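Local coordinates for protein putative phophotriesterase (Proteus mirabilis, PDB 3RHG) that probably hydrolyses ester bonds as a metal-dependent member of the phosphotriesterase family, holding a pair of zinc ions in its active site, at residues V120-Y126 against A161-I167; A194-M200 against K224-H229; L21-F27 against T91-T96. One frame throughout, in Å; residues are numbered along the deposited sequence.

Contact 1: residues V120-Y126 against A161-I167. With ZN (zinc ion), chain B; ZN (zinc ion), chain C; CAC (cacodylate ion), chain E.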
loop_
_atom_site.group_PDB
_atom_site.type_symbol
_atom_site.label_atom_id
_atom_site.label_comp_id
_atom_site.label_asym_id
_atom_site.label_seq_id
_atom_site.Cartn_x
_atom_site.Cartn_y
_atom_site.Cartn_z
ATOM N N VAL A 120 -9.514 -11.046 -24.759
ATOM C CA VAL A 120 -10.648 -10.345 -25.330
ATOM C C VAL A 120 -10.248 -8.872 -25.520
ATOM O O VAL A 120 -9.745 -8.220 -24.575
ATOM C CB VAL A 120 -11.885 -10.462 -24.412
ATOM C CG1 VAL A 120 -13.046 -9.629 -24.939
ATOM C CG2 VAL A 120 -12.296 -11.965 -24.208
ATOM N N ALA A 121 -10.435 -8.368 -26.744
ATOM C CA ALA A 121 -10.209 -6.934 -27.031
ATOM C C ALA A 121 -11.509 -6.150 -26.850
ATOM O O ALA A 121 -12.618 -6.724 -26.817
ATOM C CB ALA A 121 -9.650 -6.734 -28.437
ATOM N N SER A 122 -11.366 -4.836 -26.728
ATOM C CA SER A 122 -12.503 -3.961 -26.493
ATOM C C SER A 122 -12.598 -2.891 -27.555
ATOM O O SER A 122 -11.593 -2.538 -28.212
ATOM C CB SER A 122 -12.413 -3.299 -25.113
ATOM O OG SER A 122 -12.444 -4.273 -24.089
ATOM N N SER A 123 -13.820 -2.376 -27.705
ATOM C CA SER A 123 -14.107 -1.252 -28.593
ATOM C C SER A 123 -14.938 -0.237 -27.821
ATOM O O SER A 123 -16.045 -0.543 -27.373
ATOM C CB SER A 123 -14.907 -1.740 -29.814
ATOM O OG SER A 123 -15.311 -0.639 -30.607
ATOM N N GLY A 124 -14.456 1.001 -27.731
ATOM C CA GLY A 124 -15.240 2.023 -27.040
ATOM C C GLY A 124 -14.416 3.271 -26.850
ATOM O O GLY A 124 -13.222 3.182 -26.574
ATOM N N LEU A 125 -15.050 4.436 -26.959
ATOM C CA LEU A 125 -14.302 5.681 -26.827
ATOM C C LEU A 125 -14.140 6.050 -25.360
ATOM O O LEU A 125 -15.041 5.830 -24.530
ATOM C CB LEU A 125 -14.972 6.815 -27.629
ATOM C CG LEU A 125 -15.090 6.510 -29.132
ATOM C CD1 LEU A 125 -15.789 7.618 -29.876
ATOM C CD2 LEU A 125 -13.711 6.261 -29.711
ATOM N N TYR A 126 -12.973 6.606 -25.043
ATOM C CA TYR A 126 -12.605 6.916 -23.667
ATOM C C TYR A 126 -13.035 8.369 -23.338
ATOM O O TYR A 126 -13.920 8.920 -24.011
ATOM C CB TYR A 126 -11.090 6.690 -23.513
ATOM C CG TYR A 126 -10.582 6.655 -22.100
ATOM C CD1 TYR A 126 -11.201 5.852 -21.139
ATOM C CD2 TYR A 126 -9.478 7.413 -21.712
ATOM C CE1 TYR A 126 -10.734 5.798 -19.840
ATOM C CE2 TYR A 126 -9.016 7.381 -20.413
ATOM C CZ TYR A 126 -9.633 6.555 -19.485
ATOM O OH TYR A 126 -9.160 6.546 -18.195
ATOM N N ALA A 161 -13.224 -7.205 -31.522
ATOM C CA ALA A 161 -13.455 -6.976 -30.103
ATOM C C ALA A 161 -14.569 -7.872 -29.582
ATOM O O ALA A 161 -15.451 -8.308 -30.337
ATOM C CB ALA A 161 -13.835 -5.504 -29.873
ATOM N N GLY A 162 -14.560 -8.092 -28.269
ATOM C CA GLY A 162 -15.615 -8.892 -27.637
ATOM C C GLY A 162 -16.280 -8.177 -26.464
ATOM O O GLY A 162 -17.147 -8.757 -25.802
ATOM N N MET A 163 -15.893 -6.917 -26.214
ATOM C CA MET A 163 -16.521 -6.087 -25.172
ATOM C C MET A 163 -16.610 -4.656 -25.673
ATOM O O MET A 163 -15.740 -4.187 -26.420
ATOM C CB MET A 163 -15.695 -6.060 -23.873
ATOM C CG MET A 163 -16.404 -5.348 -22.718
ATOM S SD MET A 163 -15.563 -5.605 -21.131
ATOM C CE MET A 163 -14.258 -4.344 -21.235
ATOM N N ILE A 164 -17.675 -3.980 -25.268
ATOM C CA ILE A 164 -17.817 -2.554 -25.549
ATOM C C ILE A 164 -17.294 -1.801 -24.330
ATOM O O ILE A 164 -17.773 -2.006 -23.219
ATOM C CB ILE A 164 -19.286 -2.181 -25.827
ATOM C CG1 ILE A 164 -19.804 -2.945 -27.057
ATOM C CG2 ILE A 164 -19.428 -0.658 -26.001
ATOM C CD1 ILE A 164 -21.334 -2.887 -27.222
ATOM N N GLY A 165 -16.287 -0.959 -24.527
ATOM C CA GLY A 165 -15.712 -0.220 -23.393
ATOM C C GLY A 165 -14.211 -0.082 -23.511
ATOM O O GLY A 165 -13.659 -0.405 -24.560
ATOM N N GLU A 166 -13.557 0.434 -22.464
ATOM C CA GLU A 166 -14.246 1.082 -21.352
ATOM C C GLU A 166 -14.716 2.482 -21.772
ATOM O O GLU A 166 -13.916 3.306 -22.267
ATOM C CB GLU A 166 -13.379 1.124 -20.093
ATOM C CG GLU A 166 -12.043 1.852 -20.219
ATOM C CD GLU A 166 -11.311 1.884 -18.871
ATOM O OE1 GLU A 166 -11.854 2.478 -17.922
ATOM O OE2 GLU A 166 -10.221 1.293 -18.741
ATOM N N ILE A 167 -16.017 2.723 -21.646
ATOM C CA ILE A 167 -16.632 3.946 -22.172
ATOM C C ILE A 167 -16.356 5.079 -21.201
ATOM O O ILE A 167 -16.680 4.996 -20.016
ATOM C CB ILE A 167 -18.149 3.793 -22.377
ATOM C CG1 ILE A 167 -18.454 2.597 -23.284
ATOM C CG2 ILE A 167 -18.778 5.110 -22.933
ATOM C CD1 ILE A 167 -17.874 2.726 -24.718
HETATM ZN ZN ZN B . -9.087 0.367 -17.197
HETATM ZN ZN ZN C . -11.217 3.544 -16.457
HETATM AS AS CAC E . -8.138 3.468 -16.666
HETATM O O1 CAC E . -8.740 1.935 -16.124
HETATM O O2 CAC E . -9.552 4.450 -16.840
HETATM C C1 CAC E . -7.071 4.251 -15.263
HETATM C C2 CAC E . -7.199 3.359 -18.371
HETATM O O HOH W 1 -11.754 2.809 -24.118
#
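Tyr126 and Glu166 lie alongside each other and point the same way, the ring toward the cacodylate and the carboxylate toward the two zinc ions, their planes turned 74° apart. Atom CD1 of the tyrosine passes the backbone O of Glu166, which lies at the ring edge and in its plane. Beyond it, Tyr126 OH donates to O2 of the cacodylate at 2.5 Å. The carboxylate works from beside the ring: Glu166 OE1 binds the zinc ion of chain C at 1.9 Å, and OE2 binds that of chain B at 2.1 Å. The glutamate starts with CG wedged between backbone N and carbonyl carbon (chi1 59°), and the chain then runs extended (chi2 177°) to the carboxylate, which bridges the two ions. A cis peptide bond precedes it.

Behind this site the backbones pair as parallel strands, 118-123 and 163-168. Ser123 N gives a bond to Met163 O, and Gly165 N donates to Ser123 O at 2.9 Å. Past Gly165 a water donates to both Gly124 O and Glu166 O; a backbone bond between Leu125 and Gly168 follows. Ser122 OG lies 3.4 Å from Met163 CE and hydrogen-bonds Asp94 O; Ile167 CD1 packs on Gly124 CA at 3.6 Å.

The chemistry is that of a binuclear centre: His23, His25 and Asp294 complete one zinc site and His199 and His229 the other. Cacodylate, probably from the crystallisation liquor, bridges both ions too, and the bond from Tyr126 OH is consistent with a donor that would steady an anion at the metals; the hydroxyl also hydrogen-bonds an unidentified ligand.

Contact 2: residues A194-M200 against K224-H229. With ZN (zinc ion), chain C; BEZ (benzoic acid), chain D.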
loop_
_atom_site.group_PDB
_atom_site.type_symbol
_atom_site.label_atom_id
_atom_site.label_comp_id
_atom_site.label_asym_id
_atom_site.label_seq_id
_atom_site.Cartn_x
_atom_site.Cartn_y
_atom_site.Cartn_z
ATOM N N ALA A 194 -22.517 -8.883 -26.384
ATOM C CA ALA A 194 -21.511 -7.895 -25.938
ATOM C C ALA A 194 -21.900 -7.205 -24.641
ATOM O O ALA A 194 -22.980 -6.564 -24.576
ATOM C CB ALA A 194 -21.261 -6.849 -27.018
ATOM N N SER A 195 -21.041 -7.309 -23.615
ATOM C CA SER A 195 -21.207 -6.488 -22.412
ATOM C C SER A 195 -20.669 -5.088 -22.674
ATOM O O SER A 195 -19.918 -4.873 -23.642
ATOM C CB SER A 195 -20.489 -7.080 -21.210
ATOM O OG SER A 195 -19.064 -7.048 -21.336
ATOM N N MET A 196 -21.051 -4.151 -21.814
ATOM C CA MET A 196 -20.589 -2.776 -21.919
ATOM C C MET A 196 -20.017 -2.387 -20.572
ATOM O O MET A 196 -20.715 -2.476 -19.562
ATOM C CB MET A 196 -21.755 -1.848 -22.259
ATOM C CG MET A 196 -21.296 -0.418 -22.508
ATOM S SD MET A 196 -22.703 0.740 -22.490
ATOM C CE MET A 196 -23.887 -0.064 -23.542
ATOM N N ASN A 197 -18.750 -1.977 -20.567
ATOM C CA ASN A 197 -18.019 -1.611 -19.363
ATOM C C ASN A 197 -17.851 -0.104 -19.359
ATOM O O ASN A 197 -17.301 0.451 -20.326
ATOM C CB ASN A 197 -16.668 -2.315 -19.387
ATOM C CG ASN A 197 -15.858 -2.132 -18.120
ATOM O OD1 ASN A 197 -14.692 -1.794 -18.216
ATOM N ND2 ASN A 197 -16.440 -2.427 -16.938
ATOM N N ILE A 198 -18.368 0.555 -18.318
ATOM C CA ILE A 198 -18.325 2.017 -18.258
ATOM C C ILE A 198 -17.205 2.467 -17.334
ATOM O O ILE A 198 -17.209 2.160 -16.154
ATOM C CB ILE A 198 -19.663 2.619 -17.734
ATOM C CG1 ILE A 198 -20.880 2.004 -18.455
ATOM C CG2 ILE A 198 -19.673 4.158 -17.855
ATOM C CD1 ILE A 198 -20.876 2.197 -19.904
ATOM N N HIS A 199 -16.272 3.257 -17.862
ATOM C CA HIS A 199 -15.315 3.924 -17.016
ATOM C C HIS A 199 -16.085 4.981 -16.231
ATOM O O HIS A 199 -16.569 5.968 -16.808
ATOM C CB HIS A 199 -14.233 4.617 -17.865
ATOM C CG HIS A 199 -13.423 5.614 -17.092
ATOM N ND1 HIS A 199 -12.220 5.299 -16.499
ATOM C CD2 HIS A 199 -13.647 6.928 -16.817
ATOM C CE1 HIS A 199 -11.744 6.370 -15.879
ATOM N NE2 HIS A 199 -12.590 7.370 -16.062
ATOM N N MET A 200 -16.222 4.777 -14.928
ATOM C CA MET A 200 -16.872 5.756 -14.063
ATOM C C MET A 200 -15.822 6.597 -13.377
ATOM O O MET A 200 -14.716 6.133 -13.123
ATOM C CB MET A 200 -17.715 5.062 -12.985
ATOM C CG MET A 200 -18.869 4.279 -13.588
ATOM S SD MET A 200 -20.120 5.320 -14.391
ATOM C CE MET A 200 -20.846 6.060 -12.922
ATOM N N LYS A 224 -26.146 -6.701 -18.836
ATOM C CA LYS A 224 -25.014 -6.673 -19.749
ATOM C C LYS A 224 -24.210 -5.374 -19.574
ATOM O O LYS A 224 -23.367 -5.062 -20.408
ATOM C CB LYS A 224 -25.486 -6.859 -21.211
ATOM C CG LYS A 224 -26.071 -8.261 -21.513
ATOM C CD LYS A 224 -25.032 -9.362 -21.336
ATOM C CE LYS A 224 -23.927 -9.312 -22.419
ATOM N NZ LYS A 224 -22.979 -10.479 -22.231
ATOM N N ILE A 225 -24.444 -4.654 -18.472
ATOM C CA ILE A 225 -23.709 -3.418 -18.168
ATOM C C ILE A 225 -22.920 -3.574 -16.870
ATOM O O ILE A 225 -23.456 -4.055 -15.862
ATOM C CB ILE A 225 -24.685 -2.229 -18.056
ATOM C CG1 ILE A 225 -25.243 -1.930 -19.472
ATOM C CG2 ILE A 225 -23.997 -0.962 -17.465
ATOM C CD1 ILE A 225 -26.443 -1.103 -19.462
ATOM N N SER A 226 -21.650 -3.171 -16.893
ATOM C CA SER A 226 -20.845 -3.116 -15.682
ATOM C C SER A 226 -20.309 -1.717 -15.440
ATOM O O SER A 226 -19.869 -1.024 -16.388
ATOM C CB SER A 226 -19.691 -4.124 -15.727
ATOM O OG SER A 226 -18.897 -3.908 -16.885
ATOM N N LEU A 227 -20.352 -1.309 -14.177
ATOM C CA LEU A 227 -19.801 -0.018 -13.788
ATOM C C LEU A 227 -18.373 -0.223 -13.278
ATOM O O LEU A 227 -18.173 -0.767 -12.209
ATOM C CB LEU A 227 -20.687 0.697 -12.745
ATOM C CG LEU A 227 -22.138 0.938 -13.184
ATOM C CD1 LEU A 227 -22.911 1.735 -12.103
ATOM C CD2 LEU A 227 -22.145 1.703 -14.522
ATOM N N ALA A 228 -17.383 0.186 -14.061
ATOM C CA ALA A 228 -15.988 0.070 -13.646
ATOM C C ALA A 228 -15.667 1.054 -12.513
ATOM O O ALA A 228 -16.365 2.039 -12.294
ATOM C CB ALA A 228 -15.039 0.353 -14.837
ATOM N N HIS A 229 -14.588 0.767 -11.813
ATOM C CA HIS A 229 -14.055 1.633 -10.781
ATOM C C HIS A 229 -15.105 1.923 -9.701
ATOM O O HIS A 229 -15.268 3.056 -9.237
ATOM C CB HIS A 229 -13.535 2.934 -11.408
ATOM C CG HIS A 229 -12.743 2.730 -12.661
ATOM N ND1 HIS A 229 -11.882 1.668 -12.833
ATOM C CD2 HIS A 229 -12.673 3.455 -13.803
ATOM C CE1 HIS A 229 -11.336 1.726 -14.035
ATOM N NE2 HIS A 229 -11.783 2.811 -14.641
HETATM ZN ZN ZN C . -11.217 3.544 -16.457
HETATM C C BEZ D . -9.077 7.394 -12.655
HETATM O O1 BEZ D . -10.273 7.600 -12.952
HETATM O O2 BEZ D . -8.269 8.353 -12.637
HETATM C C1 BEZ D . -8.599 6.018 -12.318
HETATM C C2 BEZ D . -9.437 4.910 -12.468
HETATM C C3 BEZ D . -8.964 3.635 -12.162
HETATM C C4 BEZ D . -7.670 3.467 -11.687
HETATM C C5 BEZ D . -6.844 4.576 -11.527
HETATM C C6 BEZ D . -7.298 5.854 -11.844
HETATM O O HOH W 2 -18.194 -5.643 -18.785
#
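His229 reaches His199 through a shared metal, and its side chain can be followed outward from CB, which lies 3.8 Å from Met200 O. CG, anti to the carbonyl carbon at chi1 -44°, sets the ring with its CD2 edge toward Met200 O, and CD2 comes within 3.4 Å of that oxygen, in the ring plane. ND1 donates no bond within the pair of segments; it is hydrogen-bonded to Asp253 and lies 3.6 Å from C3 of benzoic acid. CE1 is equally near that carbon, which sits over the centre of one ring face, while Ala228 CB occupies the opposite face. At the tip, NE2 binds the zinc ion of chain C at 2.0 Å.

The same ion takes His199 ND1 at 2.0 Å. The two nitrogens are close because both are ligands, and no hydrogen bond joins them. Their rings are inclined at 79° in an oblique pair.

Strand 195-199 ends in His199, and His229 follows shortly after strand 225-227; the strand axes are 20° from parallel. Ser226 is gripped twice by its backbone, its N donating to Met196 O and its O accepting from Ile198 N. Its OG receives Asn197 ND2 in the amide plane at 2.9 Å, and a water links that OG to Ser195 OG. Asn197 OD1 accepts from His23. On the other face, Ile198 and Leu227 run alongside each other, and Ile198 also packs on Leu214 of helix 207-217.

Two histidines, one at and one just beyond the ends of neighbouring strands, thus serve one zinc site, with Glu166 as a further ligand. The Asp253 bond to ND1 probably fixes the rotation of His229 and leaves NE2 for the metal.

Contact 3: residues L21-F27 against T91-T96. With ZN (zinc ion), chain B.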
loop_
_atom_site.group_PDB
_atom_site.type_symbol
_atom_site.label_atom_id
_atom_site.label_comp_id
_atom_site.label_asym_id
_atom_site.label_seq_id
_atom_site.Cartn_x
_atom_site.Cartn_y
_atom_site.Cartn_z
ATOM N N LEU A 21 -10.360 -12.450 -15.780
ATOM C CA LEU A 21 -10.177 -11.069 -15.287
ATOM C C LEU A 21 -10.847 -10.144 -16.296
ATOM O O LEU A 21 -10.390 -10.022 -17.440
ATOM C CB LEU A 21 -8.699 -10.736 -15.184
ATOM C CG LEU A 21 -7.900 -11.522 -14.138
ATOM C CD1 LEU A 21 -6.376 -11.203 -14.278
ATOM C CD2 LEU A 21 -8.420 -11.177 -12.752
ATOM N N PRO A 22 -11.940 -9.499 -15.885
ATOM C CA PRO A 22 -12.786 -8.735 -16.827
ATOM C C PRO A 22 -12.349 -7.310 -17.119
ATOM O O PRO A 22 -12.962 -6.650 -17.976
ATOM C CB PRO A 22 -14.167 -8.741 -16.136
ATOM C CG PRO A 22 -13.805 -8.748 -14.659
ATOM C CD PRO A 22 -12.567 -9.646 -14.560
ATOM N N HIS A 23 -11.350 -6.798 -16.407
ATOM C CA HIS A 23 -10.947 -5.409 -16.699
ATOM C C HIS A 23 -9.458 -5.201 -16.434
ATOM O O HIS A 23 -9.055 -4.974 -15.285
ATOM C CB HIS A 23 -11.758 -4.376 -15.892
ATOM C CG HIS A 23 -11.447 -2.944 -16.260
ATOM N ND1 HIS A 23 -12.363 -2.100 -16.859
ATOM C CD2 HIS A 23 -10.308 -2.218 -16.118
ATOM C CE1 HIS A 23 -11.808 -0.914 -17.063
ATOM N NE2 HIS A 23 -10.556 -0.956 -16.627
ATOM N N GLU A 24 -8.657 -5.281 -17.496
ATOM C CA GLU A 24 -7.200 -5.124 -17.392
ATOM C C GLU A 24 -6.735 -4.334 -18.602
ATOM O O GLU A 24 -7.508 -4.130 -19.533
ATOM C CB GLU A 24 -6.515 -6.516 -17.383
ATOM C CG GLU A 24 -7.018 -7.435 -16.294
ATOM C CD GLU A 24 -6.682 -6.939 -14.911
ATOM O OE1 GLU A 24 -5.775 -6.068 -14.750
ATOM O OE2 GLU A 24 -7.336 -7.416 -13.964
ATOM N N HIS A 25 -5.481 -3.894 -18.590
ATOM C CA HIS A 25 -4.870 -3.366 -19.805
ATOM C C HIS A 25 -3.586 -4.099 -20.073
ATOM O O HIS A 25 -2.664 -4.016 -19.280
ATOM C CB HIS A 25 -4.661 -1.846 -19.724
ATOM C CG HIS A 25 -5.935 -1.124 -19.421
ATOM N ND1 HIS A 25 -6.807 -0.721 -20.407
ATOM C CD2 HIS A 25 -6.538 -0.835 -18.241
ATOM C CE1 HIS A 25 -7.870 -0.164 -19.856
ATOM N NE2 HIS A 25 -7.730 -0.212 -18.540
ATOM N N LEU A 26 -3.558 -4.867 -21.158
ATOM C CA LEU A 26 -2.319 -5.529 -21.571
ATOM C C LEU A 26 -1.409 -4.561 -22.313
ATOM O O LEU A 26 -0.224 -4.472 -21.996
ATOM C CB LEU A 26 -2.591 -6.761 -22.443
ATOM C CG LEU A 26 -3.006 -8.004 -21.639
ATOM C CD1 LEU A 26 -4.300 -7.722 -20.860
ATOM C CD2 LEU A 26 -3.149 -9.244 -22.541
ATOM N N PHE A 27 -1.976 -3.863 -23.299
ATOM C CA PHE A 27 -1.250 -2.889 -24.113
ATOM C C PHE A 27 -2.014 -1.573 -24.118
ATOM O O PHE A 27 -3.173 -1.494 -24.562
ATOM C CB PHE A 27 -1.037 -3.417 -25.536
ATOM C CG PHE A 27 -0.293 -4.728 -25.571
ATOM C CD1 PHE A 27 1.092 -4.754 -25.394
ATOM C CD2 PHE A 27 -0.966 -5.935 -25.754
ATOM C CE1 PHE A 27 1.792 -5.944 -25.386
ATOM C CE2 PHE A 27 -0.270 -7.138 -25.749
ATOM C CZ PHE A 27 1.111 -7.148 -25.562
ATOM N N THR A 91 -8.745 -16.598 -19.040
ATOM C CA THR A 91 -9.312 -15.541 -19.869
ATOM C C THR A 91 -8.993 -14.178 -19.272
ATOM O O THR A 91 -9.125 -13.984 -18.058
ATOM C CB THR A 91 -10.847 -15.711 -19.992
ATOM O OG1 THR A 91 -11.151 -17.032 -20.495
ATOM C CG2 THR A 91 -11.456 -14.640 -20.915
ATOM N N ILE A 92 -8.603 -13.231 -20.132
ATOM C CA ILE A 92 -8.327 -11.864 -19.687
ATOM C C ILE A 92 -8.889 -10.870 -20.691
ATOM O O ILE A 92 -8.816 -11.106 -21.909
ATOM C CB ILE A 92 -6.792 -11.639 -19.429
ATOM C CG1 ILE A 92 -6.537 -10.295 -18.724
ATOM C CG2 ILE A 92 -5.988 -11.758 -20.721
ATOM C CD1 ILE A 92 -5.117 -10.191 -18.124
ATOM N N VAL A 93 -9.500 -9.796 -20.190
ATOM C CA VAL A 93 -10.077 -8.762 -21.054
ATOM C C VAL A 93 -9.204 -7.520 -21.027
ATOM O O VAL A 93 -8.938 -6.974 -19.963
ATOM C CB VAL A 93 -11.502 -8.349 -20.589
ATOM C CG1 VAL A 93 -12.101 -7.251 -21.494
ATOM C CG2 VAL A 93 -12.430 -9.555 -20.555
ATOM N N ASP A 94 -8.756 -7.101 -22.204
ATOM C CA ASP A 94 -8.054 -5.832 -22.341
ATOM C C ASP A 94 -9.110 -4.764 -22.623
ATOM O O ASP A 94 -9.762 -4.812 -23.670
ATOM C CB ASP A 94 -7.064 -5.900 -23.501
ATOM C CG ASP A 94 -6.401 -4.567 -23.775
ATOM O OD1 ASP A 94 -5.387 -4.266 -23.141
ATOM O OD2 ASP A 94 -6.886 -3.831 -24.660
ATOM N N ALA A 95 -9.277 -3.827 -21.690
ATOM C CA ALA A 95 -10.323 -2.797 -21.755
ATOM C C ALA A 95 -9.829 -1.517 -22.439
ATOM O O ALA A 95 -10.457 -0.456 -22.314
ATOM C CB ALA A 95 -10.861 -2.492 -20.351
ATOM N N THR A 96 -8.734 -1.626 -23.195
ATOM C CA THR A 96 -8.195 -0.485 -23.928
ATOM C C THR A 96 -8.973 -0.359 -25.233
ATOM O O THR A 96 -8.602 -0.963 -26.246
ATOM C CB THR A 96 -6.686 -0.687 -24.221
ATOM O OG1 THR A 96 -6.028 -1.166 -23.035
ATOM C CG2 THR A 96 -6.033 0.640 -24.663
HETATM ZN ZN ZN B . -9.087 0.367 -17.197
HETATM O O HOH W 3 -4.543 -3.029 -26.253
#
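Thr91 O opens the pairing by accepting Leu21 N at 3.0 Å. One residue on, Ile92 brings CG1 and CD1 against Glu24 and Leu26: the side chain crosses Glu24 at about a right angle, with CG1 3.8 Å from Glu24 CG, and its CD1 meets Leu26 CD1. The Glu24 carboxylate itself turns elsewhere, to Ser292, His293 and Val295.

Val93 bonds through both ends of its backbone, N to Leu21 O and O from Glu24 N, while its CB lies 3.4 Å from Pro22 O. The first segment spends one residue more here than regular pairing would need, and the register slips by one in a beta bulge at Pro22 and His23, which probably helps turn the His23 ring to the metal.

Asp94 points CG anti to its own N (chi1 174°), bringing OD1 to the backbone N-H groups of Leu26 and Phe27. Leu26 N donates to the anti lone pair of Asp94 OD1 at 2.8 Å. A weak bond from Phe27 N reaches the same oxygen. OD2 accepts Thr96 N, forming an Asx turn, and shares a water with Phe27 O. Ala95 N closes on Glu24 O, and its methyl rests over one face of the His23 ring, a CH-pi contact 3.9 Å from the centroid. Thr96 ends the segment: OG1 receives His25 ND1 in the ring plane at 2.8 Å, with an N-H...O angle of 167°, which probably fixes the rotation of that ring and directs NE2 to zinc.

His23 NE2 and His25 NE2 bind the zinc ion of chain B. The His-X-His motif at the end of the first barrel strand, here braced by strand 89-94, is a hallmark of the amidohydrolase (beta/alpha) barrel and contributes two ligands of the binuclear site.

Overall arrangement
All three contacts are buried in the core and belong to one sheet of parallel strands, the barrel of an amidohydrolase. Strand 89-94 of contact 3 neighbours strand 118-123 of contact 1, and 163-168 neighbours 195-199 of contact 2, so backbone bonds tie the contacts in series. Their chemistry differs by metal: contact 3 gives ligands to the zinc ion of chain B alone, contact 2 to that of chain C alone, and contact 1 bridges both. Contact 2 alone includes residues of the benzoic acid pocket. Contacts 2 and 3, with centres about 13 Å apart, are still joined through the polar tie of Asn197 to His23.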